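Local coordinates for protein peptidase M28 (Shewanella amazonensis SB2B, PDB 3IIB) that probably acts as a zinc-dependent carboxypeptidase or dipeptidase of peptidase family M28, with two zinc ions bound in its active site, at residues A122-N128 and E163-V167; R154-V159 and T184-E190. Residues are numbered along the deposited sequence.

Interaction 1 of 2, residues A122-N128 and E163-V167; sequences AEAGSLN and EKGAV
Segment A122-N128 is a loop built from two overlapping beta turns. A type II turn runs from E123 to S126, with G125 at phi/psi 81/-11. A type I turn follows from G125 to N128. The turns are closed by S126 N to E123 O (3.1 Å) and N128 N to G125 O (3.2 Å). E163-V167 leaves helix 145-163 through a Schellman motif at G165 (103/-2). The CA atoms pair as A124 with K164 (4.7 Å), L127 with A166 (4.7 Å) and N128 with G165 (4.1 Å). L127 N donates to K164 O at 2.9 Å, and water 1 joins G125 N (2.7 Å) to E163 O (2.8 Å). The contact joins the loops that lead into the parallel neighbouring strands 131-134 and 168-172. K164 (chi1 and chi2 m, then t, t) lies along the first turn. K164 NZ donates to A122 O at 2.7 Å and also bonds Q120 O. S126 OG donates to E123 O at 2.7 Å. N128 OD1 sits 3.3 Å from G165 CA, where a side chain would clash. L127 (m, t) places CB 3.9 Å from A166 CB and packs on V111 and F113 of strand 106-113.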
loop_
_atom_site.group_PDB
_atom_site.type_symbol
_atom_site.label_atom_id
_atom_site.label_comp_id
_atom_site.label_asym_id
_atom_site.label_seq_id
_atom_site.Cartn_x
_atom_site.Cartn_y
_atom_site.Cartn_z
ATOM N N ALA A 122 -30.796 13.299 0.798
ATOM C CA ALA A 122 -31.490 12.452 1.758
ATOM C C ALA A 122 -32.521 13.260 2.540
ATOM O O ALA A 122 -32.431 14.474 2.629
ATOM C CB ALA A 122 -30.478 11.776 2.732
ATOM N N GLU A 123 -33.496 12.563 3.100
ATOM C CA GLU A 123 -34.555 13.204 3.844
ATOM C C GLU A 123 -34.014 13.618 5.204
ATOM O O GLU A 123 -33.262 12.883 5.816
ATOM C CB GLU A 123 -35.716 12.241 4.042
ATOM C CG GLU A 123 -36.329 11.696 2.755
ATOM C CD GLU A 123 -37.433 12.579 2.221
ATOM O OE1 GLU A 123 -37.143 13.506 1.429
ATOM O OE2 GLU A 123 -38.599 12.333 2.598
ATOM N N ALA A 124 -34.440 14.780 5.687
ATOM C CA ALA A 124 -34.079 15.208 7.040
ATOM C C ALA A 124 -34.494 14.147 8.049
ATOM O O ALA A 124 -35.510 13.491 7.896
ATOM C CB ALA A 124 -34.712 16.560 7.377
ATOM N N GLY A 125 -33.650 13.931 9.045
ATOM C CA GLY A 125 -33.895 12.925 10.067
ATOM C C GLY A 125 -33.548 11.496 9.700
ATOM O O GLY A 125 -33.591 10.632 10.555
ATOM N N SER A 126 -33.260 11.229 8.424
ATOM C CA SER A 126 -33.097 9.864 7.958
ATOM C C SER A 126 -31.823 9.226 8.501
ATOM O O SER A 126 -31.742 8.001 8.593
ATOM C CB SER A 126 -33.119 9.774 6.431
ATOM O OG SER A 126 -32.075 10.503 5.823
ATOM N N LEU A 127 -30.846 10.041 8.888
ATOM C CA LEU A 127 -29.614 9.514 9.453
ATOM C C LEU A 127 -29.531 9.646 10.968
ATOM O O LEU A 127 -28.484 9.364 11.545
ATOM C CB LEU A 127 -28.399 10.125 8.776
ATOM C CG LEU A 127 -28.344 9.840 7.274
ATOM C CD1 LEU A 127 -27.078 10.365 6.729
ATOM C CD2 LEU A 127 -28.462 8.356 6.930
ATOM N N ASN A 128 -30.641 9.997 11.636
ATOM C CA ASN A 128 -30.618 10.020 13.085
ATOM C C ASN A 128 -29.970 8.747 13.660
ATOM O O ASN A 128 -30.309 7.623 13.244
ATOM C CB ASN A 128 -32.043 10.176 13.649
ATOM C CG ASN A 128 -32.606 11.573 13.436
ATOM O OD1 ASN A 128 -31.944 12.432 12.882
ATOM N ND2 ASN A 128 -33.844 11.794 13.862
ATOM N N GLU A 163 -26.528 17.355 8.953
ATOM C CA GLU A 163 -27.813 17.957 8.586
ATOM C C GLU A 163 -28.944 16.960 8.533
ATOM O O GLU A 163 -30.087 17.313 8.800
ATOM C CB GLU A 163 -27.710 18.731 7.257
ATOM C CG GLU A 163 -26.871 19.964 7.408
ATOM C CD GLU A 163 -26.689 20.732 6.111
ATOM O OE1 GLU A 163 -26.598 20.103 5.023
ATOM O OE2 GLU A 163 -26.628 21.975 6.185
ATOM N N LYS A 164 -28.607 15.704 8.245
ATOM C CA LYS A 164 -29.599 14.629 8.156
ATOM C C LYS A 164 -29.705 13.815 9.412
ATOM O O LYS A 164 -30.488 12.859 9.460
ATOM C CB LYS A 164 -29.272 13.707 6.995
ATOM C CG LYS A 164 -29.001 14.435 5.746
ATOM C CD LYS A 164 -30.230 15.090 5.145
ATOM C CE LYS A 164 -29.844 15.966 3.958
ATOM N NZ LYS A 164 -31.036 16.643 3.381
ATOM N N GLY A 165 -28.949 14.205 10.444
ATOM C CA GLY A 165 -29.003 13.563 11.749
ATOM C C GLY A 165 -27.849 12.617 12.082
ATOM O O GLY A 165 -27.794 12.098 13.189
ATOM N N ALA A 166 -26.918 12.424 11.143
ATOM C CA ALA A 166 -25.830 11.490 11.331
ATOM C C ALA A 166 -25.001 11.880 12.536
ATOM O O ALA A 166 -24.851 13.064 12.835
ATOM C CB ALA A 166 -24.932 11.395 10.072
ATOM N N VAL A 167 -24.502 10.862 13.237
ATOM C CA VAL A 167 -23.627 11.058 14.376
ATOM C C VAL A 167 -22.172 10.914 13.952
ATOM O O VAL A 167 -21.282 11.063 14.783
ATOM C CB VAL A 167 -23.950 10.071 15.504
ATOM C CG1 VAL A 167 -25.287 10.405 16.105
ATOM C CG2 VAL A 167 -23.931 8.599 15.007
HETATM O O HOH W 1 -32.172 15.975 10.097
#

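Interaction 2 of 2, residues R154-V159 and T184-E190; sequences RSRGAV and TGMMRYE
R154 extends its side chain (chi1 and chi2 t, chi3 p) across the backbone of G185, whose C atom lies over one guanidinium face, 3.4 Å from R154 NE. A CB on G185 would clash with R154 CZ. R154 NE donates to M186 O at 2.9 Å, and R154 NH2 adds a weak bond to M186 O at 3.4 Å. R154 NH1 bonds Y147 OH and water 2 (3.0 Å), which donates to T184 O (2.7 Å). R154-V159 belongs to helix 145-163, kinked where A158 N and V159 N lack bonds to the preceding turn. T184-E190 is an extended loop between strands 168-172 and 198-201. It passes the zinc site: T184 O accepts a bond from ND1 of the zinc ligand H402. S155 and M187 lie closest, CA to CA 4.0 Å. At the kink S155 O accepts a hydrogen bond from R188 N at 3.1 Å, and water 3 links V159 N (3.1 Å) to R188 O (2.8 Å). A158 CB meets CE of selenomethionine M187 at 3.8 Å and Y189 CE1 at 4.0 Å. A158 and M187 both touch A198. V159 (t) sets CG2 3.4 Å from R188 O and CG1 3.8 Å from E190 OE1.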
loop_
_atom_site.group_PDB
_atom_site.type_symbol
_atom_site.label_atom_id
_atom_site.label_comp_id
_atom_site.label_asym_id
_atom_site.label_seq_id
_atom_site.Cartn_x
_atom_site.Cartn_y
_atom_site.Cartn_z
ATOM N N ARG A 154 -15.224 14.492 0.812
ATOM C CA ARG A 154 -14.336 14.657 1.938
ATOM C C ARG A 154 -14.483 16.046 2.572
ATOM O O ARG A 154 -14.579 16.187 3.801
ATOM C CB ARG A 154 -12.867 14.421 1.518
ATOM C CG ARG A 154 -11.884 14.394 2.688
ATOM C CD ARG A 154 -10.454 14.567 2.211
ATOM N NE ARG A 154 -10.261 15.956 1.852
ATOM C CZ ARG A 154 -9.570 16.384 0.797
ATOM N NH1 ARG A 154 -8.963 15.542 -0.020
ATOM N NH2 ARG A 154 -9.505 17.672 0.551
ATOM N N SER A 155 -14.460 17.069 1.735
ATOM C CA SER A 155 -14.546 18.474 2.201
ATOM C C SER A 155 -15.856 18.815 2.910
ATOM O O SER A 155 -15.876 19.539 3.925
ATOM C CB SER A 155 -14.398 19.428 1.024
ATOM O OG SER A 155 -13.191 19.208 0.339
ATOM N N ARG A 156 -16.959 18.302 2.372
ATOM C CA ARG A 156 -18.299 18.738 2.802
ATOM C C ARG A 156 -19.256 17.682 3.324
ATOM O O ARG A 156 -20.381 18.012 3.722
ATOM C CB ARG A 156 -18.925 19.463 1.623
ATOM C CG ARG A 156 -18.104 20.702 1.254
ATOM C CD ARG A 156 -18.928 21.736 0.534
ATOM N NE ARG A 156 -19.342 21.278 -0.782
ATOM C CZ ARG A 156 -18.561 21.247 -1.866
ATOM N NH1 ARG A 156 -17.286 21.624 -1.808
ATOM N NH2 ARG A 156 -19.064 20.819 -3.025
ATOM N N GLY A 157 -18.801 16.417 3.344
ATOM C CA GLY A 157 -19.639 15.295 3.721
ATOM C C GLY A 157 -20.078 15.360 5.161
ATOM O O GLY A 157 -21.199 15.041 5.466
ATOM N N ALA A 158 -19.193 15.742 6.077
ATOM C CA ALA A 158 -19.572 15.740 7.486
ATOM C C ALA A 158 -20.713 16.744 7.756
ATOM O O ALA A 158 -21.616 16.488 8.577
ATOM C CB ALA A 158 -18.331 15.998 8.408
ATOM N N VAL A 159 -20.692 17.870 7.061
ATOM C CA VAL A 159 -21.773 18.835 7.200
ATOM C C VAL A 159 -23.095 18.254 6.676
ATOM O O VAL A 159 -24.111 18.244 7.372
ATOM C CB VAL A 159 -21.461 20.146 6.516
ATOM C CG1 VAL A 159 -22.733 21.073 6.507
ATOM C CG2 VAL A 159 -20.287 20.832 7.192
ATOM N N THR A 184 -6.267 10.934 4.044
ATOM C CA THR A 184 -6.747 12.088 4.803
ATOM C C THR A 184 -6.893 13.306 3.886
ATOM O O THR A 184 -6.890 13.173 2.661
ATOM C CB THR A 184 -5.829 12.357 6.039
ATOM O OG1 THR A 184 -6.504 13.234 6.959
ATOM C CG2 THR A 184 -4.359 12.845 5.658
ATOM N N GLY A 185 -7.028 14.487 4.491
ATOM C CA GLY A 185 -7.193 15.737 3.747
ATOM C C GLY A 185 -8.203 16.618 4.446
ATOM O O GLY A 185 -8.953 16.156 5.329
HETATM N N MSE A 186 -8.225 17.872 4.046
HETATM C CA MSE A 186 -8.962 18.881 4.778
HETATM C C MSE A 186 -10.454 18.618 4.629
HETATM O O MSE A 186 -10.968 18.154 3.571
HETATM C CB MSE A 186 -8.609 20.271 4.268
HETATM C CG MSE A 186 -9.176 21.372 5.049
HETATM SE SE MSE A 186 -8.296 21.467 6.638
HETATM C CE MSE A 186 -8.952 23.271 6.924
HETATM N N MSE A 187 -11.156 18.894 5.710
HETATM C CA MSE A 187 -12.595 19.032 5.654
HETATM C C MSE A 187 -12.965 20.261 6.473
HETATM O O MSE A 187 -12.137 20.784 7.262
HETATM C CB MSE A 187 -13.251 17.815 6.207
HETATM C CG MSE A 187 -12.793 17.524 7.548
HETATM SE SE MSE A 187 -14.212 16.944 8.686
HETATM C CE MSE A 187 -15.336 18.275 8.524
ATOM N N ARG A 188 -14.158 20.783 6.215
ATOM C CA ARG A 188 -14.626 21.985 6.902
ATOM C C ARG A 188 -15.984 21.710 7.520
ATOM O O ARG A 188 -16.893 21.294 6.826
ATOM C CB ARG A 188 -14.794 23.168 5.931
ATOM C CG ARG A 188 -13.645 23.456 5.002
ATOM C CD ARG A 188 -13.492 24.943 4.724
ATOM N NE ARG A 188 -12.743 25.590 5.804
ATOM C CZ ARG A 188 -11.444 25.912 5.769
ATOM N NH1 ARG A 188 -10.693 25.685 4.689
ATOM N NH2 ARG A 188 -10.886 26.483 6.832
ATOM N N TYR A 189 -16.110 21.998 8.804
ATOM C CA TYR A 189 -17.399 22.081 9.438
ATOM C C TYR A 189 -18.028 23.432 9.060
ATOM O O TYR A 189 -17.356 24.309 8.528
ATOM C CB TYR A 189 -17.246 21.966 10.952
ATOM C CG TYR A 189 -16.779 20.599 11.386
ATOM C CD1 TYR A 189 -17.532 19.465 11.104
ATOM C CD2 TYR A 189 -15.580 20.441 12.070
ATOM C CE1 TYR A 189 -17.107 18.189 11.505
ATOM C CE2 TYR A 189 -15.148 19.181 12.466
ATOM C CZ TYR A 189 -15.934 18.068 12.217
ATOM O OH TYR A 189 -15.473 16.862 12.635
ATOM N N GLU A 190 -19.321 23.553 9.297
ATOM C CA GLU A 190 -20.072 24.745 9.016
ATOM C C GLU A 190 -20.664 25.240 10.323
ATOM O O GLU A 190 -21.319 24.493 11.079
ATOM C CB GLU A 190 -21.181 24.438 8.015
ATOM C CG GLU A 190 -21.975 25.636 7.594
ATOM C CD GLU A 190 -22.981 25.306 6.507
ATOM O OE1 GLU A 190 -22.575 24.729 5.480
ATOM O OE2 GLU A 190 -24.175 25.655 6.671
HETATM O O HOH W 2 -8.103 12.719 0.296
HETATM O O HOH W 3 -17.836 18.746 6.134
#

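How the interactions relate
Interaction 2 uses the body of helix 145-163, interaction 1 its C-terminal exit; R154-V159 and E163-V167 follow closely in sequence. The contact centres are about 17 Å apart. Interaction 1 is a surface contact, its centre about 32 Å from the centre of the chain. Interaction 2 is partly buried, its centre about 16 Å from the chain's, and reaches zinc ligand H402. One water bridge serves interaction 1, two serve interaction 2. In interaction 1 a lysine side chain and a carbonyl at the helix end bind a loop of two beta turns and the residue before them. In interaction 2 an arginine and a carbonyl freed at a kink bind an extended loop, with more apolar packing.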